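Local coordinates for protein dimethyl-sulfide monooxygenase (Hyphomicrobium sulfonivorans, PDB 6AK1) that oxidises dimethyl sulfide to methanethiol and formaldehyde with NADH and oxygen, as the FMN-dependent large subunit of a two-component monooxygenase, at residues D52-A57 / S90-V95; E110-L115 / M165-K170; M244-T249 / T259-Q264; I318-L323 / Q330-D335. All blocks are in the same frame, centred on the assembly; numbering follows the deposited sequence.

Interaction 1: residues D52-A57 / S90-V95; sequences DCLFIA and SAMAAV
The carbonyl oxygen of Met92 takes a hydrogen bond from the hydroxyl of Thr96 and a weak one from the backbone N of Val95, at 3.4 Å, near the end of helix 89-94, while the Met92 side chain sets out toward Leu54 and Ile56 of strand 53-57. Across the contact itself there is no polar bond. Met92 CG stands anti to the carbonyl carbon (chi1 -74°), and the chain then bends at its last torsion, which brings the methyl up to both Leu54 CD2 and Ile56 CD1. The Leu54 side chain crosses this thioether at about a right angle: its CD2 branch lies 3.6 Å from Met92 SD and 3.7 Å from Met92 CE. Ile56 instead comes end-on, CD1 meeting Met92 CE tip to tip at 3.9 Å. One flexible chain thus bridges two strand residues, although the nearest alpha carbons, Leu54 CA and Met92 CA, are 10.1 Å apart.

Leu54 and Ile56 belong to the outer face of the parallel TIM barrel, whereas Phe55 between them turns the other way, among Phe10, Phe225 and Phe245. The long connection from strand 53-57 to the adjacent parallel strand 100-106 includes helix 89-94. Met92 also touches Phe101 of strand 100-106 and Ala43 of the preceding helix 36-48. Ile56 O accepts from Thr104 OG1, a predicted FMN-binding residue. The contact rests on apolar burial and dispersion: methyls and a polarisable sulfur seat the helix on the strand, with no directional bond between the two segments.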
loop_
_atom_site.group_PDB
_atom_site.type_symbol
_atom_site.label_atom_id
_atom_site.label_comp_id
_atom_site.label_asym_id
_atom_site.label_seq_id
_atom_site.Cartn_x
_atom_site.Cartn_y
_atom_site.Cartn_z
ATOM N N ASP A 52 -5.416 -6.173 10.337
ATOM C CA ASP A 52 -4.954 -7.081 9.295
ATOM C C ASP A 52 -3.523 -6.778 8.859
ATOM O O ASP A 52 -2.740 -7.708 8.626
ATOM C CB ASP A 52 -5.904 -7.033 8.104
ATOM C CG ASP A 52 -7.253 -7.660 8.431
ATOM O OD1 ASP A 52 -8.143 -6.922 8.913
ATOM O OD2 ASP A 52 -7.410 -8.890 8.236
ATOM N N CYS A 53 -3.152 -5.500 8.756
ATOM C CA CYS A 53 -1.952 -5.184 7.998
ATOM C C CYS A 53 -1.437 -3.792 8.350
ATOM O O CYS A 53 -2.224 -2.873 8.600
ATOM C CB CYS A 53 -2.245 -5.303 6.486
ATOM S SG CYS A 53 -0.808 -5.156 5.404
ATOM N N LEU A 54 -0.101 -3.648 8.358
ATOM C CA LEU A 54 0.563 -2.344 8.366
ATOM C C LEU A 54 0.967 -2.008 6.929
ATOM O O LEU A 54 1.841 -2.656 6.351
ATOM C CB LEU A 54 1.777 -2.346 9.292
ATOM C CG LEU A 54 2.642 -1.079 9.344
ATOM C CD1 LEU A 54 1.923 0.113 9.978
ATOM C CD2 LEU A 54 3.949 -1.360 10.082
ATOM N N PHE A 55 0.333 -1.004 6.355
ATOM C CA PHE A 55 0.543 -0.613 4.966
ATOM C C PHE A 55 1.539 0.542 4.968
ATOM O O PHE A 55 1.210 1.648 5.415
ATOM C CB PHE A 55 -0.799 -0.218 4.352
ATOM C CG PHE A 55 -0.800 -0.067 2.859
ATOM C CD1 PHE A 55 -0.006 0.881 2.231
ATOM C CD2 PHE A 55 -1.645 -0.842 2.084
ATOM C CE1 PHE A 55 -0.028 1.043 0.853
ATOM C CE2 PHE A 55 -1.687 -0.684 0.699
ATOM C CZ PHE A 55 -0.878 0.269 0.083
ATOM N N ILE A 56 2.757 0.288 4.492
ATOM C CA ILE A 56 3.837 1.267 4.563
ATOM C C ILE A 56 4.035 1.871 3.176
ATOM O O ILE A 56 4.503 1.194 2.251
ATOM C CB ILE A 56 5.135 0.641 5.100
ATOM C CG1 ILE A 56 4.877 -0.032 6.446
ATOM C CG2 ILE A 56 6.222 1.718 5.284
ATOM C CD1 ILE A 56 6.070 -0.801 6.982
ATOM N N ALA A 57 3.702 3.153 3.034
ATOM C CA ALA A 57 3.903 3.887 1.790
ATOM C C ALA A 57 5.378 4.269 1.620
ATOM O O ALA A 57 6.199 4.110 2.526
ATOM C CB ALA A 57 3.022 5.137 1.756
ATOM N N SER A 90 11.787 -6.955 9.310
ATOM C CA SER A 90 12.140 -8.183 10.033
ATOM C C SER A 90 12.041 -7.991 11.540
ATOM O O SER A 90 11.565 -8.878 12.252
ATOM C CB SER A 90 13.549 -8.662 9.661
ATOM O OG SER A 90 14.529 -7.731 10.074
ATOM N N ALA A 91 12.489 -6.840 12.046
ATOM C CA ALA A 91 12.312 -6.559 13.467
ATOM C C ALA A 91 10.838 -6.624 13.861
ATOM O O ALA A 91 10.499 -7.173 14.917
ATOM C CB ALA A 91 12.902 -5.190 13.819
ATOM N N MET A 92 9.943 -6.089 13.011
ATOM C CA MET A 92 8.518 -6.064 13.349
ATOM C C MET A 92 7.913 -7.459 13.272
ATOM O O MET A 92 7.034 -7.811 14.068
ATOM C CB MET A 92 7.765 -5.104 12.414
ATOM C CG MET A 92 7.997 -3.632 12.711
ATOM S SD MET A 92 6.834 -2.557 11.787
ATOM C CE MET A 92 7.363 -2.872 10.087
ATOM N N ALA A 93 8.377 -8.265 12.316
ATOM C CA ALA A 93 7.921 -9.639 12.199
ATOM C C ALA A 93 8.396 -10.493 13.370
ATOM O O ALA A 93 7.701 -11.437 13.770
ATOM C CB ALA A 93 8.410 -10.222 10.874
ATOM N N ALA A 94 9.568 -10.171 13.936
ATOM C CA ALA A 94 10.103 -10.937 15.060
ATOM C C ALA A 94 9.239 -10.827 16.312
ATOM O O ALA A 94 9.233 -11.759 17.123
ATOM C CB ALA A 94 11.529 -10.482 15.393
ATOM N N VAL A 95 8.546 -9.705 16.518
ATOM C CA VAL A 95 7.742 -9.519 17.730
ATOM C C VAL A 95 6.247 -9.666 17.443
ATOM O O VAL A 95 5.416 -9.271 18.257
ATOM C CB VAL A 95 8.038 -8.173 18.414
ATOM C CG1 VAL A 95 9.505 -8.099 18.855
ATOM C CG2 VAL A 95 7.680 -6.993 17.492
#

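Interaction 2: residues E110-L115 / M165-K170; sequences EQPYLL and MEVMYK
Met168 and Pro112 make the innermost contact, with the thioether sulfur resting against both the ring and the carbonyl of the proline. Met168 SD is 3.6 Å from Pro112 CB and 3.3 Å from Pro112 O, the latter a close touch and not a hydrogen bond. The chain is folded twice, at chi2 (-67°) and again at chi3, which carries the methyl on past the proline to Leu115. There Met168 CE sits 3.9 Å from Leu115 CG, the two side chains running obliquely across one another, with Leu115 CB and CD2 only slightly farther off. Beside the sulfur, Val167 CG1 packs on the proline ring, 3.8 Å from Pro112 CB. With an alanine at Met168 the sulfur and methyl are gone, which would probably open a gap between Pro112 and Leu115 and the helix facing them.

In the next shell, Pro112 occupies the first turn of helix 112-126, directly after the N-cap residue Gln111, whose carbonyl oxygen accepts from Leu115 N. Tyr164, one turn before Met168, donates its hydroxyl to Glu110 O and also touches Pro112 and Leu115, while Trp132 of strand 130-135 touches Leu115 and Met168. Farther round helix 157-174, Lys170 NZ bridges to Glu166 OE2 at 2.8 Å on the anti side, tilted 26° out of the carboxylate plane, and has a second partner in His201. The two barrel helices are therefore joined through a buried apolar seam that relies on shape and a pliable thioether, with the charges kept off to its flank.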
loop_
_atom_site.group_PDB
_atom_site.type_symbol
_atom_site.label_atom_id
_atom_site.label_comp_id
_atom_site.label_asym_id
_atom_site.label_seq_id
_atom_site.Cartn_x
_atom_site.Cartn_y
_atom_site.Cartn_z
ATOM N N GLU A 110 13.985 -0.213 -10.163
ATOM C CA GLU A 110 14.609 -1.454 -9.746
ATOM C C GLU A 110 14.322 -2.564 -10.750
ATOM O O GLU A 110 13.162 -2.785 -11.127
ATOM C CB GLU A 110 14.127 -1.867 -8.357
ATOM C CG GLU A 110 15.049 -2.888 -7.725
ATOM C CD GLU A 110 14.719 -3.150 -6.273
ATOM O OE1 GLU A 110 15.198 -4.181 -5.753
ATOM O OE2 GLU A 110 13.986 -2.329 -5.664
ATOM N N GLN A 111 15.376 -3.264 -11.161
ATOM C CA GLN A 111 15.234 -4.394 -12.074
ATOM C C GLN A 111 14.361 -5.481 -11.442
ATOM O O GLN A 111 14.462 -5.735 -10.239
ATOM C CB GLN A 111 16.610 -4.968 -12.430
ATOM C CG GLN A 111 17.597 -3.977 -13.070
ATOM C CD GLN A 111 18.388 -3.131 -12.051
ATOM O OE1 GLN A 111 17.970 -2.957 -10.908
ATOM N NE2 GLN A 111 19.537 -2.597 -12.481
ATOM N N PRO A 112 13.508 -6.154 -12.222
ATOM C CA PRO A 112 12.588 -7.141 -11.616
ATOM C C PRO A 112 13.280 -8.316 -10.945
ATOM O O PRO A 112 12.811 -8.780 -9.900
ATOM C CB PRO A 112 11.722 -7.596 -12.805
ATOM C CG PRO A 112 12.516 -7.224 -14.041
ATOM C CD PRO A 112 13.274 -5.981 -13.669
ATOM N N TYR A 113 14.389 -8.811 -11.507
ATOM C CA TYR A 113 15.097 -9.934 -10.892
ATOM C C TYR A 113 15.524 -9.614 -9.461
ATOM O O TYR A 113 15.428 -10.465 -8.571
ATOM C CB TYR A 113 16.317 -10.303 -11.742
ATOM C CG TYR A 113 16.954 -11.629 -11.388
ATOM C CD1 TYR A 113 16.405 -12.821 -11.844
ATOM C CD2 TYR A 113 18.107 -11.693 -10.613
ATOM C CE1 TYR A 113 16.976 -14.037 -11.535
ATOM C CE2 TYR A 113 18.685 -12.912 -10.299
ATOM C CZ TYR A 113 18.113 -14.075 -10.760
ATOM O OH TYR A 113 18.682 -15.285 -10.467
ATOM N N LEU A 114 16.002 -8.391 -9.220
ATOM C CA LEU A 114 16.473 -8.021 -7.887
ATOM C C LEU A 114 15.322 -7.723 -6.934
ATOM O O LEU A 114 15.384 -8.089 -5.756
ATOM C CB LEU A 114 17.400 -6.812 -7.973
ATOM C CG LEU A 114 18.763 -7.031 -8.631
ATOM C CD1 LEU A 114 19.527 -5.705 -8.639
ATOM C CD2 LEU A 114 19.561 -8.138 -7.911
ATOM N N LEU A 115 14.287 -7.026 -7.398
ATOM C CA LEU A 115 13.141 -6.806 -6.519
ATOM C C LEU A 115 12.508 -8.134 -6.127
ATOM O O LEU A 115 12.114 -8.325 -4.971
ATOM C CB LEU A 115 12.106 -5.874 -7.173
ATOM C CG LEU A 115 10.884 -5.570 -6.274
ATOM C CD1 LEU A 115 11.294 -5.059 -4.882
ATOM C CD2 LEU A 115 9.913 -4.593 -6.950
ATOM N N MET A 165 5.558 -7.453 -14.415
ATOM C CA MET A 165 4.865 -8.397 -13.533
ATOM C C MET A 165 4.964 -9.825 -14.057
ATOM O O MET A 165 5.115 -10.772 -13.274
ATOM C CB MET A 165 3.391 -8.013 -13.385
ATOM C CG MET A 165 3.137 -6.582 -12.947
ATOM S SD MET A 165 3.779 -6.199 -11.296
ATOM C CE MET A 165 2.824 -7.326 -10.267
ATOM N N GLU A 166 4.841 -10.003 -15.373
ATOM C CA GLU A 166 5.064 -11.315 -15.984
ATOM C C GLU A 166 6.393 -11.922 -15.524
ATOM O O GLU A 166 6.442 -13.074 -15.077
ATOM C CB GLU A 166 5.008 -11.180 -17.512
ATOM C CG GLU A 166 5.467 -12.409 -18.300
ATOM C CD GLU A 166 5.422 -12.199 -19.822
ATOM O OE1 GLU A 166 5.087 -11.080 -20.279
ATOM O OE2 GLU A 166 5.722 -13.159 -20.564
ATOM N N VAL A 167 7.477 -11.140 -15.595
ATOM C CA VAL A 167 8.784 -11.612 -15.125
ATOM C C VAL A 167 8.714 -12.023 -13.656
ATOM O O VAL A 167 9.168 -13.111 -13.280
ATOM C CB VAL A 167 9.857 -10.526 -15.343
ATOM C CG1 VAL A 167 11.148 -10.903 -14.628
ATOM C CG2 VAL A 167 10.099 -10.280 -16.845
ATOM N N MET A 168 8.158 -11.142 -12.801
ATOM C CA MET A 168 8.047 -11.434 -11.370
ATOM C C MET A 168 7.271 -12.720 -11.132
ATOM O O MET A 168 7.699 -13.578 -10.351
ATOM C CB MET A 168 7.348 -10.278 -10.628
ATOM C CG MET A 168 7.904 -8.896 -10.874
ATOM S SD MET A 168 9.558 -8.721 -10.203
ATOM C CE MET A 168 9.222 -8.387 -8.475
ATOM N N TYR A 169 6.103 -12.856 -11.779
ATOM C CA TYR A 169 5.278 -14.055 -11.606
ATOM C C TYR A 169 6.000 -15.322 -12.094
ATOM O O TYR A 169 5.854 -16.400 -11.498
ATOM C CB TYR A 169 3.948 -13.887 -12.343
ATOM C CG TYR A 169 3.039 -12.762 -11.838
ATOM C CD1 TYR A 169 3.097 -12.308 -10.520
ATOM C CD2 TYR A 169 2.111 -12.178 -12.682
ATOM C CE1 TYR A 169 2.257 -11.281 -10.070
ATOM C CE2 TYR A 169 1.266 -11.161 -12.243
ATOM C CZ TYR A 169 1.341 -10.719 -10.939
ATOM O OH TYR A 169 0.499 -9.703 -10.528
ATOM N N LYS A 170 6.770 -15.222 -13.180
ATOM C CA LYS A 170 7.516 -16.385 -13.659
ATOM C C LYS A 170 8.570 -16.805 -12.652
ATOM O O LYS A 170 8.737 -17.997 -12.369
ATOM C CB LYS A 170 8.174 -16.083 -15.011
ATOM C CG LYS A 170 7.197 -15.987 -16.172
ATOM C CD LYS A 170 7.913 -15.666 -17.498
ATOM C CE LYS A 170 6.921 -15.518 -18.660
ATOM N NZ LYS A 170 7.603 -15.109 -19.923
#

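Interaction 3: residues M244-T249 / T259-Q264; sequences MFILTT and TDIRNQ
Apolar contacts alone join segments 244-249 and 259-264, and all of them converge on Ile261. Its side chain slides past that of Met244 in the opposite direction, so that the two touch along their lengths: Met244 SD lies 3.6 Å from Ile261 CD1 and 3.8 Å from Ile261 CG1, and the methyl Met244 CE reaches Ile261 CG2 at 3.9 Å. With Met244 CG anti to the backbone N (chi1 -157°), the chain extends off the strand before bending at its last torsion, which brings the methyl beside the CG2 branch. Ile246 adds its shorter branch, CG2, which approaches Ile261 CD1 to 3.7 Å from an oblique direction. A serine at Ile261 has no CD1 or CG2 methyl, and Met244 and Ile246 would probably lose their shared partner on the helix. Ile277 from strand 276-284 also touches Ile261 and Ile246.

The hydrogen bonds of the strand run to its neighbours in the sheet, Met244 and Ile246 pairing with strand 276-284 while Phe245 pairs with strand 223-227. Just past the strand, Gln253 OE1 of helix 251-267 bonds to Thr248 OG1 and Thr249 N.

At one flank Arg262 reaches the loops before strands 276-284 and 393-397, forming a salt bridge with Asp392 and bonding to the carbonyl oxygens of Gly390 and Arg272. Strand, helix and strand 276-284 form one beta-alpha-beta unit of the barrel. Between the two segments, burial of methyls and sulfur sets the helix against the sheet, while directional bonds serve the backbone pairing within the sheet and the flanks.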
loop_
_atom_site.group_PDB
_atom_site.type_symbol
_atom_site.label_atom_id
_atom_site.label_comp_id
_atom_site.label_asym_id
_atom_site.label_seq_id
_atom_site.Cartn_x
_atom_site.Cartn_y
_atom_site.Cartn_z
ATOM N N MET A 244 -6.867 -3.466 -3.339
ATOM C CA MET A 244 -6.807 -2.228 -4.102
ATOM C C MET A 244 -7.067 -1.055 -3.173
ATOM O O MET A 244 -8.054 -1.051 -2.429
ATOM C CB MET A 244 -7.799 -2.230 -5.262
ATOM C CG MET A 244 -7.393 -1.257 -6.361
ATOM S SD MET A 244 -8.496 -1.293 -7.782
ATOM C CE MET A 244 -8.184 -2.958 -8.379
ATOM N N PHE A 245 -6.173 -0.069 -3.218
ATOM C CA PHE A 245 -6.171 1.064 -2.300
ATOM C C PHE A 245 -6.731 2.265 -3.065
ATOM O O PHE A 245 -6.121 2.731 -4.033
ATOM C CB PHE A 245 -4.750 1.296 -1.782
ATOM C CG PHE A 245 -4.604 2.444 -0.828
ATOM C CD1 PHE A 245 -5.688 2.929 -0.089
ATOM C CD2 PHE A 245 -3.368 3.053 -0.662
ATOM C CE1 PHE A 245 -5.534 3.997 0.804
ATOM C CE2 PHE A 245 -3.208 4.117 0.227
ATOM C CZ PHE A 245 -4.296 4.591 0.962
ATOM N N ILE A 246 -7.911 2.746 -2.653
ATOM C CA ILE A 246 -8.615 3.777 -3.397
ATOM C C ILE A 246 -8.728 5.049 -2.569
ATOM O O ILE A 246 -8.656 5.047 -1.337
ATOM C CB ILE A 246 -10.015 3.327 -3.856
ATOM C CG1 ILE A 246 -10.917 3.038 -2.649
ATOM C CG2 ILE A 246 -9.924 2.131 -4.786
ATOM C CD1 ILE A 246 -12.380 2.926 -3.022
ATOM N N LEU A 247 -8.923 6.150 -3.280
ATOM C CA LEU A 247 -9.171 7.457 -2.688
ATOM C C LEU A 247 -10.584 7.870 -3.081
ATOM O O LEU A 247 -10.850 8.128 -4.257
ATOM C CB LEU A 247 -8.134 8.464 -3.174
ATOM C CG LEU A 247 -8.264 9.880 -2.639
ATOM C CD1 LEU A 247 -8.254 9.842 -1.123
ATOM C CD2 LEU A 247 -7.124 10.746 -3.178
ATOM N N THR A 248 -11.505 7.897 -2.116
ATOM C CA THR A 248 -12.873 8.325 -2.390
ATOM C C THR A 248 -13.350 9.295 -1.318
ATOM O O THR A 248 -13.058 9.118 -0.130
ATOM C CB THR A 248 -13.835 7.127 -2.494
ATOM O OG1 THR A 248 -15.184 7.609 -2.587
ATOM C CG2 THR A 248 -13.692 6.195 -1.298
ATOM N N THR A 249 -14.093 10.324 -1.745
ATOM C CA THR A 249 -14.435 11.440 -0.877
ATOM C C THR A 249 -15.881 11.430 -0.419
ATOM O O THR A 249 -16.255 12.272 0.399
ATOM C CB THR A 249 -14.115 12.780 -1.564
ATOM O OG1 THR A 249 -14.772 12.865 -2.836
ATOM C CG2 THR A 249 -12.616 12.920 -1.774
ATOM N N THR A 259 -18.194 -0.525 -7.567
ATOM C CA THR A 259 -18.922 -1.261 -8.596
ATOM C C THR A 259 -18.105 -1.349 -9.883
ATOM O O THR A 259 -18.022 -2.418 -10.500
ATOM C CB THR A 259 -20.278 -0.591 -8.859
ATOM O OG1 THR A 259 -21.074 -0.626 -7.666
ATOM C CG2 THR A 259 -21.025 -1.288 -9.990
ATOM N N ASP A 260 -17.478 -0.234 -10.293
ATOM C CA ASP A 260 -16.631 -0.247 -11.490
ATOM C C ASP A 260 -15.435 -1.185 -11.339
ATOM O O ASP A 260 -15.112 -1.942 -12.265
ATOM C CB ASP A 260 -16.151 1.167 -11.826
ATOM C CG ASP A 260 -17.248 2.025 -12.459
ATOM O OD1 ASP A 260 -18.301 1.456 -12.842
ATOM O OD2 ASP A 260 -17.056 3.260 -12.593
ATOM N N ILE A 261 -14.754 -1.140 -10.187
ATOM C CA ILE A 261 -13.581 -1.993 -9.986
ATOM C C ILE A 261 -13.970 -3.461 -10.091
ATOM O O ILE A 261 -13.276 -4.256 -10.737
ATOM C CB ILE A 261 -12.900 -1.677 -8.635
ATOM C CG1 ILE A 261 -12.058 -0.405 -8.746
ATOM C CG2 ILE A 261 -12.073 -2.862 -8.134
ATOM C CD1 ILE A 261 -11.736 0.232 -7.403
ATOM N N ARG A 262 -15.101 -3.840 -9.480
ATOM C CA ARG A 262 -15.513 -5.242 -9.523
ATOM C C ARG A 262 -16.039 -5.642 -10.906
ATOM O O ARG A 262 -15.945 -6.818 -11.278
ATOM C CB ARG A 262 -16.548 -5.522 -8.428
ATOM C CG ARG A 262 -16.038 -5.219 -7.006
ATOM C CD ARG A 262 -16.938 -5.783 -5.894
ATOM N NE ARG A 262 -16.703 -5.108 -4.620
ATOM C CZ ARG A 262 -15.722 -5.407 -3.770
ATOM N NH1 ARG A 262 -14.859 -6.381 -4.049
ATOM N NH2 ARG A 262 -15.592 -4.716 -2.645
ATOM N N ASN A 263 -16.571 -4.689 -11.686
ATOM C CA ASN A 263 -16.854 -4.965 -13.094
ATOM C C ASN A 263 -15.561 -5.254 -13.853
ATOM O O ASN A 263 -15.477 -6.213 -14.632
ATOM C CB ASN A 263 -17.594 -3.785 -13.740
ATOM C CG ASN A 263 -18.999 -3.579 -13.174
ATOM O OD1 ASN A 263 -19.590 -4.482 -12.581
ATOM N ND2 ASN A 263 -19.536 -2.377 -13.365
ATOM N N GLN A 264 -14.536 -4.431 -13.625
ATOM C CA GLN A 264 -13.247 -4.631 -14.278
ATOM C C GLN A 264 -12.589 -5.940 -13.841
ATOM O O GLN A 264 -11.900 -6.584 -14.644
ATOM C CB GLN A 264 -12.342 -3.422 -14.003
ATOM C CG GLN A 264 -12.675 -2.194 -14.878
ATOM C CD GLN A 264 -12.464 -0.835 -14.187
ATOM O OE1 GLN A 264 -11.716 -0.717 -13.218
ATOM N NE2 GLN A 264 -13.145 0.196 -14.692
#

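Interaction 4: residues I318-L323 / Q330-D335; sequences IDFAKL and QAMEND
Ile318 CD1 sits squarely over the flat amide of Asn334, 3.7 Å from its CG and almost as near to ND2 and OD1. This is the closest approach of the contact, yet it lies on the partly exposed side. The amide is steadied by its other role: Asn334 OD1 accepts from Leu337 N, making Asn334 the N-cap of helix 335-344.

The buried pair, Phe320 and Met332, is more loosely spaced but more enclosed. Met332 CG is anti to the backbone N (chi1 174°), and the chain turns at its end to place CE 4.2 Å from Phe320 CE2, the side chains crossing at about a right angle. At the border, the partly exposed Leu323 has CD2 4.3 Å from Met332 CE and over one face of the Phe320 ring, offset toward the rim. An Asx turn accompanies the 3-10 turn: Ala321 N meets Asp319 OD1 at 3.0 Å from above the carboxylate plane, and Arg67 N bonds to the same oxygen.

Both segments belong to the loop linking helices 305-316 and 335-344. Phe320 plugs among Leu309 and Tyr312 of the first helix, Leu337 of the second, and Val355 and Ile359 of helix 355-362, with Met332 packing on Leu341 and Val355.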
loop_
_atom_site.group_PDB
_atom_site.type_symbol
_atom_site.label_atom_id
_atom_site.label_comp_id
_atom_site.label_asym_id
_atom_site.label_seq_id
_atom_site.Cartn_x
_atom_site.Cartn_y
_atom_site.Cartn_z
ATOM N N ILE A 318 -0.273 21.487 -8.703
ATOM C CA ILE A 318 -0.636 22.896 -8.635
ATOM C C ILE A 318 0.223 23.585 -7.586
ATOM O O ILE A 318 0.237 23.174 -6.420
ATOM C CB ILE A 318 -2.123 23.067 -8.317
ATOM C CG1 ILE A 318 -2.968 22.444 -9.421
ATOM C CG2 ILE A 318 -2.446 24.542 -8.112
ATOM C CD1 ILE A 318 -4.349 22.095 -8.941
ATOM N N ASP A 319 0.925 24.642 -7.996
ATOM C CA ASP A 319 1.726 25.463 -7.091
ATOM C C ASP A 319 0.812 26.525 -6.497
ATOM O O ASP A 319 0.483 27.520 -7.154
ATOM C CB ASP A 319 2.912 26.076 -7.827
ATOM C CG ASP A 319 3.702 27.043 -6.968
ATOM O OD1 ASP A 319 3.532 27.041 -5.721
ATOM O OD2 ASP A 319 4.501 27.814 -7.547
ATOM N N PHE A 320 0.397 26.321 -5.243
ATOM C CA PHE A 320 -0.508 27.271 -4.601
ATOM C C PHE A 320 0.099 28.655 -4.402
ATOM O O PHE A 320 -0.638 29.579 -4.050
ATOM C CB PHE A 320 -0.981 26.721 -3.252
ATOM C CG PHE A 320 -2.245 25.912 -3.336
ATOM C CD1 PHE A 320 -2.272 24.708 -4.022
ATOM C CD2 PHE A 320 -3.417 26.361 -2.733
ATOM C CE1 PHE A 320 -3.444 23.960 -4.104
ATOM C CE2 PHE A 320 -4.585 25.616 -2.808
ATOM C CZ PHE A 320 -4.600 24.413 -3.503
ATOM N N ALA A 321 1.410 28.834 -4.587
ATOM C CA ALA A 321 1.955 30.183 -4.506
ATOM C C ALA A 321 1.403 31.090 -5.610
ATOM O O ALA A 321 1.515 32.313 -5.504
ATOM C CB ALA A 321 3.479 30.146 -4.556
ATOM N N LYS A 322 0.795 30.513 -6.651
ATOM C CA LYS A 322 0.149 31.245 -7.735
ATOM C C LYS A 322 -1.311 31.583 -7.443
ATOM O O LYS A 322 -1.949 32.276 -8.245
ATOM C CB LYS A 322 0.203 30.430 -9.034
ATOM C CG LYS A 322 1.553 29.831 -9.383
ATOM C CD LYS A 322 2.535 30.872 -9.848
ATOM C CE LYS A 322 3.811 30.201 -10.343
ATOM N NZ LYS A 322 4.830 31.198 -10.763
ATOM N N LEU A 323 -1.855 31.108 -6.329
ATOM C CA LEU A 323 -3.278 31.209 -6.044
ATOM C C LEU A 323 -3.530 32.303 -5.009
ATOM O O LEU A 323 -2.609 32.960 -4.516
ATOM C CB LEU A 323 -3.834 29.864 -5.567
ATOM C CG LEU A 323 -4.286 28.848 -6.622
ATOM C CD1 LEU A 323 -3.202 28.536 -7.644
ATOM C CD2 LEU A 323 -4.743 27.570 -5.942
ATOM N N GLN A 330 -15.474 28.076 -3.603
ATOM C CA GLN A 330 -16.338 27.909 -4.768
ATOM C C GLN A 330 -15.807 28.632 -6.007
ATOM O O GLN A 330 -16.161 28.254 -7.129
ATOM C CB GLN A 330 -17.762 28.385 -4.445
ATOM C CG GLN A 330 -17.842 29.761 -3.798
ATOM C CD GLN A 330 -19.280 30.244 -3.559
ATOM O OE1 GLN A 330 -20.218 29.837 -4.251
ATOM N NE2 GLN A 330 -19.450 31.114 -2.566
ATOM N N ALA A 331 -14.946 29.637 -5.835
ATOM C CA ALA A 331 -14.373 30.392 -6.945
ATOM C C ALA A 331 -13.025 29.851 -7.428
ATOM O O ALA A 331 -12.411 30.463 -8.306
ATOM C CB ALA A 331 -14.217 31.864 -6.548
ATOM N N MET A 332 -12.547 28.734 -6.883
ATOM C CA MET A 332 -11.264 28.188 -7.306
ATOM C C MET A 332 -11.317 27.777 -8.777
ATOM O O MET A 332 -12.312 27.223 -9.256
ATOM C CB MET A 332 -10.887 26.997 -6.420
ATOM C CG MET A 332 -9.631 26.235 -6.836
ATOM S SD MET A 332 -9.037 25.073 -5.567
ATOM C CE MET A 332 -8.452 26.239 -4.321
ATOM N N GLU A 333 -10.231 28.063 -9.498
ATOM C CA GLU A 333 -10.230 27.865 -10.944
ATOM C C GLU A 333 -10.204 26.384 -11.297
ATOM O O GLU A 333 -11.027 25.912 -12.092
ATOM C CB GLU A 333 -9.045 28.596 -11.578
ATOM C CG GLU A 333 -9.011 30.109 -11.304
ATOM C CD GLU A 333 -10.005 30.911 -12.144
ATOM O OE1 GLU A 333 -10.085 32.151 -11.940
ATOM O OE2 GLU A 333 -10.693 30.310 -13.011
ATOM N N ASN A 334 -9.280 25.633 -10.708
ATOM C CA ASN A 334 -9.071 24.251 -11.108
ATOM C C ASN A 334 -10.280 23.397 -10.740
ATOM O O ASN A 334 -10.599 23.240 -9.559
ATOM C CB ASN A 334 -7.810 23.709 -10.452
ATOM C CG ASN A 334 -7.401 22.364 -11.017
ATOM O OD1 ASN A 334 -7.845 21.310 -10.545
ATOM N ND2 ASN A 334 -6.553 22.392 -12.038
ATOM N N ASP A 335 -10.932 22.821 -11.755
ATOM C CA ASP A 335 -12.138 22.027 -11.528
ATOM C C ASP A 335 -11.872 20.825 -10.634
ATOM O O ASP A 335 -12.651 20.532 -9.722
ATOM C CB ASP A 335 -12.717 21.560 -12.863
ATOM C CG ASP A 335 -13.465 22.659 -13.598
ATOM O OD1 ASP A 335 -13.423 23.830 -13.161
ATOM O OD2 ASP A 335 -14.095 22.328 -14.626
#

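Overall arrangement
Interactions 1 and 3 lie on opposite sides of the chain's centre, about 25 Å apart between centres, yet they meet through the barrel interior, where Phe55 CZ is 3.8 Å from Phe245 CD2. Each fastens a helix to the outside of the same parallel barrel, whereas interaction 2 joins two helices to one another, its centre about 23 Å from that of interaction 1. The probable FMN site is reached most closely by interaction 1: the Ile56 side chain is about 6 Å from those of Thr104 and Asp58. The side chains of Leu115 and Thr104, and of Ile261 and Ser230, are each about 9 Å apart. Interaction 4 belongs to a peripheral loop, about 27 Å from interaction 3 between centres.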